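Local coordinates for protein probable UbiX-like flavin prenyltransferase (PDB 1SBZ) that probably makes the prenylated FMN cofactor used by a partner phenolic acid decarboxylase, transferring a prenyl group from dimethylallyl phosphate to reduced FMN, at residues Gln21-Met35 against Tyr49-Asn63. Numbering follows the deposited sequence.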
ATOM      1  N   GLN D  21     -13.182 -31.598  26.250  1.00 29.78           N
ATOM      2  CA  GLN D  21     -12.955 -32.546  27.342  1.00 31.32           C
ATOM      3  C   GLN D  21     -12.045 -31.955  28.421  1.00 32.11           C
ATOM      4  O   GLN D  21     -12.366 -32.019  29.608  1.00 32.39           O
ATOM      5  CB  GLN D  21     -12.350 -33.847  26.810  1.00 31.18           C
ATOM      6  CG  GLN D  21     -13.357 -34.798  26.171  1.00 32.12           C
ATOM      7  CD  GLN D  21     -12.699 -35.884  25.338  1.00 32.13           C
ATOM      8  OE1 GLN D  21     -11.515 -35.794  25.003  1.00 33.42           O
ATOM      9  NE2 GLN D  21     -13.468 -36.910  24.997  1.00 33.58           N
ATOM     10  N   ALA D  22     -10.915 -31.386  28.002  1.00 33.15           N
ATOM     11  CA  ALA D  22      -9.956 -30.763  28.919  1.00 34.27           C
ATOM     12  C   ALA D  22     -10.562 -29.582  29.683  1.00 35.15           C
ATOM     13  O   ALA D  22     -10.247 -29.367  30.854  1.00 34.93           O
ATOM     14  CB  ALA D  22      -8.704 -30.323  28.166  1.00 34.29           C
ATOM     15  N   LEU D  23     -11.428 -28.827  29.009  1.00 36.23           N
ATOM     16  CA  LEU D  23     -12.139 -27.709  29.627  1.00 37.41           C
ATOM     17  C   LEU D  23     -13.138 -28.179  30.686  1.00 38.51           C
ATOM     18  O   LEU D  23     -13.297 -27.529  31.727  1.00 38.31           O
ATOM     19  CB  LEU D  23     -12.837 -26.858  28.559  1.00 37.30           C
ATOM     20  CG  LEU D  23     -12.200 -25.559  28.040  1.00 37.24           C
ATOM     21  CD1 LEU D  23     -10.684 -25.597  27.966  1.00 36.99           C
ATOM     22  CD2 LEU D  23     -12.778 -25.195  26.682  1.00 36.93           C
ATOM     23  N   ARG D  24     -13.791 -29.313  30.418  1.00 39.96           N
ATOM     24  CA  ARG D  24     -14.753 -29.923  31.347  1.00 41.57           C
ATOM     25  C   ARG D  24     -14.110 -30.281  32.693  1.00 42.23           C
ATOM     26  O   ARG D  24     -14.777 -30.286  33.727  1.00 42.36           O
ATOM     27  CB  ARG D  24     -15.395 -31.164  30.712  1.00 41.61           C
ATOM     28  CG  ARG D  24     -16.750 -31.584  31.295  1.00 43.47           C
ATOM     29  CD  ARG D  24     -17.772 -30.449  31.388  1.00 46.96           C
ATOM     30  NE  ARG D  24     -19.157 -30.906  31.244  1.00 49.46           N
ATOM     31  CZ  ARG D  24     -20.229 -30.126  31.396  1.00 50.71           C
ATOM     32  NH1 ARG D  24     -20.089 -28.840  31.707  1.00 51.04           N
ATOM     33  NH2 ARG D  24     -21.447 -30.632  31.242  1.00 50.70           N
ATOM     34  N   GLU D  25     -12.810 -30.555  32.669  1.00 43.28           N
ATOM     35  CA  GLU D  25     -12.059 -30.915  33.866  1.00 44.53           C
ATOM     36  C   GLU D  25     -11.557 -29.690  34.643  1.00 45.15           C
ATOM     37  O   GLU D  25     -10.746 -29.817  35.562  1.00 45.25           O
ATOM     38  CB  GLU D  25     -10.887 -31.835  33.496  1.00 44.80           C
ATOM     39  CG  GLU D  25     -11.285 -33.140  32.809  1.00 45.85           C
ATOM     40  CD  GLU D  25     -12.152 -34.039  33.679  1.00 47.92           C
ATOM     41  OE1 GLU D  25     -11.864 -34.172  34.888  1.00 48.81           O
ATOM     42  OE2 GLU D  25     -13.128 -34.616  33.151  1.00 49.28           O
HETATM   43  N   MSE D  26     -12.039 -28.506  34.266  1.00 45.91           N
HETATM   44  CA  MSE D  26     -11.684 -27.261  34.952  1.00 46.86           C
HETATM   45  C   MSE D  26     -12.968 -26.557  35.398  1.00 46.39           C
HETATM   46  O   MSE D  26     -13.692 -25.998  34.567  1.00 46.62           O
HETATM   47  CB  MSE D  26     -10.835 -26.355  34.049  1.00 46.64           C
HETATM   48  CG  MSE D  26      -9.599 -27.038  33.453  1.00 47.55           C
HETATM   49 SE   MSE D  26      -8.558 -25.950  32.185  1.00 49.57          SE
HETATM   50  CE  MSE D  26     -10.001 -25.036  31.311  1.00 50.23           C
ATOM     51  N   PRO D  27     -13.253 -26.595  36.703  1.00 46.21           N
ATOM     52  CA  PRO D  27     -14.543 -26.145  37.243  1.00 45.68           C
ATOM     53  C   PRO D  27     -14.731 -24.630  37.201  1.00 44.96           C
ATOM     54  O   PRO D  27     -15.864 -24.146  37.167  1.00 45.02           O
ATOM     55  CB  PRO D  27     -14.507 -26.629  38.701  1.00 45.82           C
ATOM     56  CG  PRO D  27     -13.330 -27.560  38.785  1.00 46.17           C
ATOM     57  CD  PRO D  27     -12.349 -27.062  37.772  1.00 46.37           C
ATOM     58  N   ASN D  28     -13.620 -23.901  37.199  1.00 44.13           N
ATOM     59  CA  ASN D  28     -13.612 -22.438  37.105  1.00 43.31           C
ATOM     60  C   ASN D  28     -13.978 -21.904  35.712  1.00 42.14           C
ATOM     61  O   ASN D  28     -14.067 -20.689  35.513  1.00 41.98           O
ATOM     62  CB  ASN D  28     -12.229 -21.905  37.504  1.00 43.73           C
ATOM     63  CG  ASN D  28     -11.090 -22.671  36.833  1.00 44.95           C
ATOM     64  OD1 ASN D  28     -11.132 -23.903  36.731  1.00 46.56           O
ATOM     65  ND2 ASN D  28     -10.064 -21.945  36.380  1.00 45.37           N
ATOM     66  N   VAL D  29     -14.189 -22.818  34.764  1.00 40.60           N
ATOM     67  CA  VAL D  29     -14.385 -22.460  33.359  1.00 39.05           C
ATOM     68  C   VAL D  29     -15.776 -22.843  32.846  1.00 37.97           C
ATOM     69  O   VAL D  29     -16.160 -24.011  32.849  1.00 37.81           O
ATOM     70  CB  VAL D  29     -13.274 -23.072  32.456  1.00 39.08           C
ATOM     71  CG1 VAL D  29     -13.518 -22.753  30.988  1.00 38.61           C
ATOM     72  CG2 VAL D  29     -11.906 -22.568  32.886  1.00 38.95           C
ATOM     73  N   GLU D  30     -16.520 -21.828  32.420  1.00 36.59           N
ATOM     74  CA  GLU D  30     -17.824 -22.002  31.801  1.00 35.42           C
ATOM     75  C   GLU D  30     -17.659 -21.953  30.282  1.00 34.32           C
ATOM     76  O   GLU D  30     -17.092 -21.001  29.744  1.00 34.27           O
ATOM     77  CB  GLU D  30     -18.765 -20.901  32.284  1.00 35.43           C
ATOM     78  CG  GLU D  30     -20.152 -20.907  31.664  1.00 35.43           C
ATOM     79  CD  GLU D  30     -20.990 -19.755  32.169  1.00 36.03           C
ATOM     80  OE1 GLU D  30     -21.151 -19.637  33.400  1.00 37.21           O
ATOM     81  OE2 GLU D  30     -21.483 -18.959  31.340  1.00 37.19           O
ATOM     82  N   THR D  31     -18.144 -22.983  29.596  1.00 33.03           N
ATOM     83  CA  THR D  31     -17.942 -23.090  28.154  1.00 31.71           C
ATOM     84  C   THR D  31     -19.234 -22.873  27.390  1.00 30.77           C
ATOM     85  O   THR D  31     -20.276 -23.426  27.740  1.00 30.67           O
ATOM     86  CB  THR D  31     -17.298 -24.444  27.769  1.00 31.70           C
ATOM     87  OG1 THR D  31     -18.088 -25.518  28.289  1.00 32.67           O
ATOM     88  CG2 THR D  31     -15.957 -24.622  28.471  1.00 31.63           C
ATOM     89  N   HIS D  32     -19.159 -22.043  26.355  1.00 29.57           N
ATOM     90  CA  HIS D  32     -20.276 -21.834  25.451  1.00 28.47           C
ATOM     91  C   HIS D  32     -19.892 -22.348  24.068  1.00 27.86           C
ATOM     92  O   HIS D  32     -19.038 -21.769  23.389  1.00 28.02           O
ATOM     93  CB  HIS D  32     -20.666 -20.357  25.403  1.00 28.47           C
ATOM     94  CG  HIS D  32     -21.160 -19.818  26.709  1.00 28.16           C
ATOM     95  ND1 HIS D  32     -22.483 -19.493  26.928  1.00 28.49           N
ATOM     96  CD2 HIS D  32     -20.510 -19.548  27.867  1.00 28.06           C
ATOM     97  CE1 HIS D  32     -22.626 -19.049  28.164  1.00 28.08           C
ATOM     98  NE2 HIS D  32     -21.445 -19.073  28.755  1.00 27.43           N
ATOM     99  N   LEU D  33     -20.515 -23.449  23.666  1.00 27.02           N
ATOM    100  CA  LEU D  33     -20.184 -24.115  22.411  1.00 25.97           C
ATOM    101  C   LEU D  33     -21.115 -23.700  21.282  1.00 25.72           C
ATOM    102  O   LEU D  33     -22.320 -23.556  21.481  1.00 25.27           O
ATOM    103  CB  LEU D  33     -20.224 -25.641  22.593  1.00 26.18           C
ATOM    104  CG  LEU D  33     -20.151 -26.561  21.365  1.00 25.94           C
ATOM    105  CD1 LEU D  33     -18.816 -26.412  20.635  1.00 24.11           C
ATOM    106  CD2 LEU D  33     -20.376 -28.002  21.776  1.00 25.35           C
ATOM    107  N   VAL D  34     -20.540 -23.485  20.100  1.00 25.24           N
ATOM    108  CA  VAL D  34     -21.323 -23.330  18.875  1.00 24.92           C
ATOM    109  C   VAL D  34     -20.747 -24.253  17.806  1.00 25.10           C
ATOM    110  O   VAL D  34     -19.630 -24.038  17.332  1.00 24.94           O
ATOM    111  CB  VAL D  34     -21.334 -21.870  18.350  1.00 24.69           C
ATOM    112  CG1 VAL D  34     -22.421 -21.692  17.307  1.00 24.28           C
ATOM    113  CG2 VAL D  34     -21.550 -20.888  19.471  1.00 24.62           C
HETATM  114  N   MSE D  35     -21.500 -25.288  17.446  1.00 25.04           N
HETATM  115  CA  MSE D  35     -21.097 -26.198  16.371  1.00 26.24           C
HETATM  116  C   MSE D  35     -21.802 -25.804  15.077  1.00 24.99           C
HETATM  117  O   MSE D  35     -23.027 -25.684  15.050  1.00 24.61           O
HETATM  118  CB  MSE D  35     -21.449 -27.652  16.709  1.00 25.71           C
HETATM  119  CG  MSE D  35     -20.694 -28.256  17.869  1.00 27.11           C
HETATM  120 SE   MSE D  35     -21.387 -30.044  18.324  1.00 31.17          SE
HETATM  121  CE  MSE D  35     -23.141 -29.486  19.007  1.00 28.43           C
ATOM    122  N   TYR D  49     -18.144 -39.977  18.764  1.00 30.27           N
ATOM    123  CA  TYR D  49     -19.181 -39.185  19.426  1.00 30.53           C
ATOM    124  C   TYR D  49     -20.179 -38.659  18.412  1.00 30.27           C
ATOM    125  O   TYR D  49     -19.846 -38.480  17.242  1.00 30.28           O
ATOM    126  CB  TYR D  49     -18.564 -38.008  20.188  1.00 31.01           C
ATOM    127  CG  TYR D  49     -17.492 -38.412  21.172  1.00 32.06           C
ATOM    128  CD1 TYR D  49     -16.142 -38.245  20.870  1.00 33.13           C
ATOM    129  CD2 TYR D  49     -17.826 -38.971  22.404  1.00 32.85           C
ATOM    130  CE1 TYR D  49     -15.153 -38.622  21.774  1.00 33.50           C
ATOM    131  CE2 TYR D  49     -16.850 -39.352  23.310  1.00 33.26           C
ATOM    132  CZ  TYR D  49     -15.519 -39.175  22.994  1.00 32.96           C
ATOM    133  OH  TYR D  49     -14.550 -39.552  23.898  1.00 32.57           O
ATOM    134  N   SER D  50     -21.409 -38.435  18.865  1.00 29.94           N
ATOM    135  CA  SER D  50     -22.394 -37.718  18.071  1.00 29.82           C
ATOM    136  C   SER D  50     -22.286 -36.238  18.428  1.00 29.75           C
ATOM    137  O   SER D  50     -21.550 -35.868  19.344  1.00 30.19           O
ATOM    138  CB  SER D  50     -23.804 -38.222  18.376  1.00 29.83           C
ATOM    139  OG  SER D  50     -24.290 -37.648  19.579  1.00 28.87           O
ATOM    140  N   ALA D  51     -23.029 -35.398  17.713  1.00 29.71           N
ATOM    141  CA  ALA D  51     -23.057 -33.966  17.998  1.00 29.58           C
ATOM    142  C   ALA D  51     -23.615 -33.699  19.395  1.00 29.54           C
ATOM    143  O   ALA D  51     -23.118 -32.826  20.109  1.00 29.59           O
ATOM    144  CB  ALA D  51     -23.861 -33.223  16.935  1.00 29.47           C
ATOM    145  N   ARG D  52     -24.632 -34.466  19.782  1.00 29.46           N
ATOM    146  CA  ARG D  52     -25.245 -34.335  21.102  1.00 29.32           C
ATOM    147  C   ARG D  52     -24.298 -34.734  22.232  1.00 28.55           C
ATOM    148  O   ARG D  52     -24.293 -34.099  23.287  1.00 28.60           O
ATOM    149  CB  ARG D  52     -26.559 -35.117  21.185  1.00 29.71           C
ATOM    150  CG  ARG D  52     -27.767 -34.329  20.698  1.00 31.68           C
ATOM    151  CD  ARG D  52     -28.299 -34.722  19.326  1.00 35.71           C
ATOM    152  NE  ARG D  52     -27.270 -34.869  18.290  1.00 38.93           N
ATOM    153  CZ  ARG D  52     -27.097 -35.958  17.532  1.00 39.46           C
ATOM    154  NH1 ARG D  52     -27.892 -37.022  17.667  1.00 38.28           N
ATOM    155  NH2 ARG D  52     -26.128 -35.974  16.625  1.00 38.86           N
ATOM    156  N   ASP D  53     -23.504 -35.782  22.007  1.00 27.98           N
ATOM    157  CA  ASP D  53     -22.424 -36.160  22.921  1.00 27.22           C
ATOM    158  C   ASP D  53     -21.469 -34.997  23.164  1.00 27.02           C
ATOM    159  O   ASP D  53     -21.062 -34.743  24.298  1.00 26.65           O
ATOM    160  CB  ASP D  53     -21.618 -37.324  22.348  1.00 27.19           C
ATOM    161  CG  ASP D  53     -22.325 -38.655  22.477  1.00 27.11           C
ATOM    162  OD1 ASP D  53     -23.160 -38.823  23.388  1.00 26.85           O
ATOM    163  OD2 ASP D  53     -22.085 -39.603  21.710  1.00 25.77           O
ATOM    164  N   VAL D  54     -21.102 -34.308  22.085  1.00 26.91           N
ATOM    165  CA  VAL D  54     -20.187 -33.166  22.165  1.00 26.70           C
ATOM    166  C   VAL D  54     -20.875 -31.977  22.840  1.00 26.69           C
ATOM    167  O   VAL D  54     -20.285 -31.320  23.695  1.00 26.46           O
ATOM    168  CB  VAL D  54     -19.627 -32.787  20.769  1.00 26.66           C
ATOM    169  CG1 VAL D  54     -18.833 -31.480  20.823  1.00 26.68           C
ATOM    170  CG2 VAL D  54     -18.757 -33.910  20.232  1.00 26.06           C
ATOM    171  N   ALA D  55     -22.130 -31.725  22.477  1.00 26.94           N
ATOM    172  CA  ALA D  55     -22.907 -30.664  23.113  1.00 27.39           C
ATOM    173  C   ALA D  55     -22.924 -30.833  24.637  1.00 27.83           C
ATOM    174  O   ALA D  55     -22.815 -29.853  25.380  1.00 27.88           O
ATOM    175  CB  ALA D  55     -24.322 -30.629  22.558  1.00 27.50           C
ATOM    176  N   ALA D  56     -23.030 -32.084  25.090  1.00 28.21           N
ATOM    177  CA  ALA D  56     -23.068 -32.409  26.518  1.00 28.62           C
ATOM    178  C   ALA D  56     -21.733 -32.170  27.244  1.00 28.73           C
ATOM    179  O   ALA D  56     -21.684 -32.164  28.479  1.00 28.72           O
ATOM    180  CB  ALA D  56     -23.551 -33.849  26.723  1.00 28.66           C
ATOM    181  N   LEU D  57     -20.659 -31.973  26.481  1.00 28.81           N
ATOM    182  CA  LEU D  57     -19.353 -31.623  27.049  1.00 28.84           C
ATOM    183  C   LEU D  57     -19.303 -30.162  27.498  1.00 29.06           C
ATOM    184  O   LEU D  57     -18.437 -29.775  28.281  1.00 28.90           O
ATOM    185  CB  LEU D  57     -18.244 -31.888  26.030  1.00 28.84           C
ATOM    186  CG  LEU D  57     -17.335 -33.123  26.052  1.00 29.38           C
ATOM    187  CD1 LEU D  57     -17.754 -34.219  27.044  1.00 29.50           C
ATOM    188  CD2 LEU D  57     -17.177 -33.681  24.647  1.00 28.81           C
ATOM    189  N   ALA D  58     -20.237 -29.357  26.999  1.00 29.46           N
ATOM    190  CA  ALA D  58     -20.250 -27.921  27.275  1.00 29.99           C
ATOM    191  C   ALA D  58     -21.328 -27.557  28.287  1.00 30.62           C
ATOM    192  O   ALA D  58     -22.318 -28.275  28.445  1.00 30.50           O
ATOM    193  CB  ALA D  58     -20.442 -27.135  25.984  1.00 29.95           C
ATOM    194  N   ASP D  59     -21.123 -26.437  28.972  1.00 31.53           N
ATOM    195  CA  ASP D  59     -22.096 -25.921  29.920  1.00 32.19           C
ATOM    196  C   ASP D  59     -23.293 -25.353  29.182  1.00 32.23           C
ATOM    197  O   ASP D  59     -24.429 -25.513  29.621  1.00 32.61           O
ATOM    198  CB  ASP D  59     -21.461 -24.850  30.803  1.00 32.54           C
ATOM    199  CG  ASP D  59     -20.397 -25.412  31.718  1.00 33.66           C
ATOM    200  OD1 ASP D  59     -20.704 -26.342  32.496  1.00 35.56           O
ATOM    201  OD2 ASP D  59     -19.223 -24.988  31.737  1.00 34.52           O
ATOM    202  N   PHE D  60     -23.029 -24.681  28.064  1.00 32.11           N
ATOM    203  CA  PHE D  60     -24.078 -24.171  27.184  1.00 32.02           C
ATOM    204  C   PHE D  60     -23.731 -24.503  25.744  1.00 31.90           C
ATOM    205  O   PHE D  60     -22.558 -24.574  25.383  1.00 32.12           O
ATOM    206  CB  PHE D  60     -24.220 -22.652  27.319  1.00 32.06           C
ATOM    207  CG  PHE D  60     -24.519 -22.186  28.713  1.00 32.01           C
ATOM    208  CD1 PHE D  60     -23.489 -21.972  29.629  1.00 31.76           C
ATOM    209  CD2 PHE D  60     -25.832 -21.943  29.108  1.00 32.03           C
ATOM    210  CE1 PHE D  60     -23.767 -21.535  30.918  1.00 32.63           C
ATOM    211  CE2 PHE D  60     -26.119 -21.501  30.397  1.00 32.21           C
ATOM    212  CZ  PHE D  60     -25.084 -21.298  31.304  1.00 31.95           C
ATOM    213  N   SER D  61     -24.758 -24.697  24.926  1.00 31.76           N
ATOM    214  CA  SER D  61     -24.580 -24.941  23.507  1.00 31.54           C
ATOM    215  C   SER D  61     -25.611 -24.113  22.760  1.00 31.35           C
ATOM    216  O   SER D  61     -26.809 -24.168  23.071  1.00 31.87           O
ATOM    217  CB  SER D  61     -24.729 -26.429  23.199  1.00 31.67           C
ATOM    218  OG  SER D  61     -24.635 -26.699  21.807  1.00 33.00           O
ATOM    219  N   HIS D  62     -25.149 -23.334  21.788  1.00 30.57           N
ATOM    220  CA  HIS D  62     -26.022 -22.423  21.062  1.00 29.98           C
ATOM    221  C   HIS D  62     -26.170 -22.840  19.603  1.00 29.82           C
ATOM    222  O   HIS D  62     -25.263 -23.444  19.028  1.00 29.64           O
ATOM    223  CB  HIS D  62     -25.484 -20.996  21.158  1.00 30.04           C
ATOM    224  CG  HIS D  62     -25.182 -20.556  22.556  1.00 29.39           C
ATOM    225  ND1 HIS D  62     -26.096 -19.885  23.338  1.00 29.29           N
ATOM    226  CD2 HIS D  62     -24.071 -20.700  23.315  1.00 29.39           C
ATOM    227  CE1 HIS D  62     -25.560 -19.633  24.519  1.00 29.81           C
ATOM    228  NE2 HIS D  62     -24.331 -20.115  24.531  1.00 28.97           N
ATOM    229  N   ASN D  63     -27.316 -22.513  19.010  1.00 29.72           N
ATOM    230  CA  ASN D  63     -27.573 -22.793  17.596  1.00 29.97           C
ATOM    231  C   ASN D  63     -26.792 -21.842  16.680  1.00 29.65           C
ATOM    232  O   ASN D  63     -26.813 -20.624  16.897  1.00 29.74           O
ATOM    233  CB  ASN D  63     -29.080 -22.708  17.305  1.00 30.22           C
ATOM    234  CG  ASN D  63     -29.452 -23.300  15.955  1.00 31.41           C
ATOM    235  OD1 ASN D  63     -29.306 -22.656  14.908  1.00 32.55           O
ATOM    236  ND2 ASN D  63     -29.944 -24.534  15.974  1.00 33.36           N
TER
HETATM  237  O   HOH W   1     -16.986 -27.006  30.562  1.00 40.50           O
HETATM  238  O   HOH W   2     -24.061 -25.632  19.012  1.00 20.77           O
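Leu33 is the central bump: its CB packs on the CB of Ala58 at 3.7 Å, and CD2 pushes into a hollow formed by Val54 and Ala55 of helix 51-55. Beside it Met35, here selenomethionine and bent at chi3 (-68°), folds its selenium and CE back over the same helix, CE lying 3.9 Å from the CB of Ala55 and SE against Val54 CG1 and Ala51. Leu20 of helix 13-24 and Met7 of strand 2-7 also touch Leu33. On the other face of the sheet His32, Phe60 and His62 cluster. The imidazole of His32 and the ring of Phe60 lie nearly parallel, planes 6° apart, but slid so far that they barely overlap, Phe60 CD1 coming over the rim of the imidazole. His62 meets His32 rim to rim, its NE2 3.1 Å from His32 ND1 in a hydrogen bond, while His32 NE2 donates to the anti lone pair of Glu30 OE2 at 2.6 Å. Parallel strands 30-35 and 60-62 carry both layers; Leu33 N and O bond Phe60 O and His62 N. Where strand 60-62 begins, Asp59 wedges between Arg24 and Thr31: OD1 lies 2.7 Å from Arg24 NH1 in a salt bridge whose hydrogen bond is weak, being strongly bent, and OD2 accepts from Thr31 N. Arg24 turns at chi2 (50°), bringing a guanidinium face over Leu57 O. Thr31 OG1 accepts from Asp59 N at 3.2 Å, and a water joins OG1 to OD2. Strand 60-62 is the outermost on its side of the chain's parallel flavoprotein sheet, reached through helices 37-46 and 51-55 in a crossover. The chemistry is thus split: apolar packing under the helix, polar clasps at the strand entrance, and a carboxylate beside His32 that would probably favour the protonated imidazole.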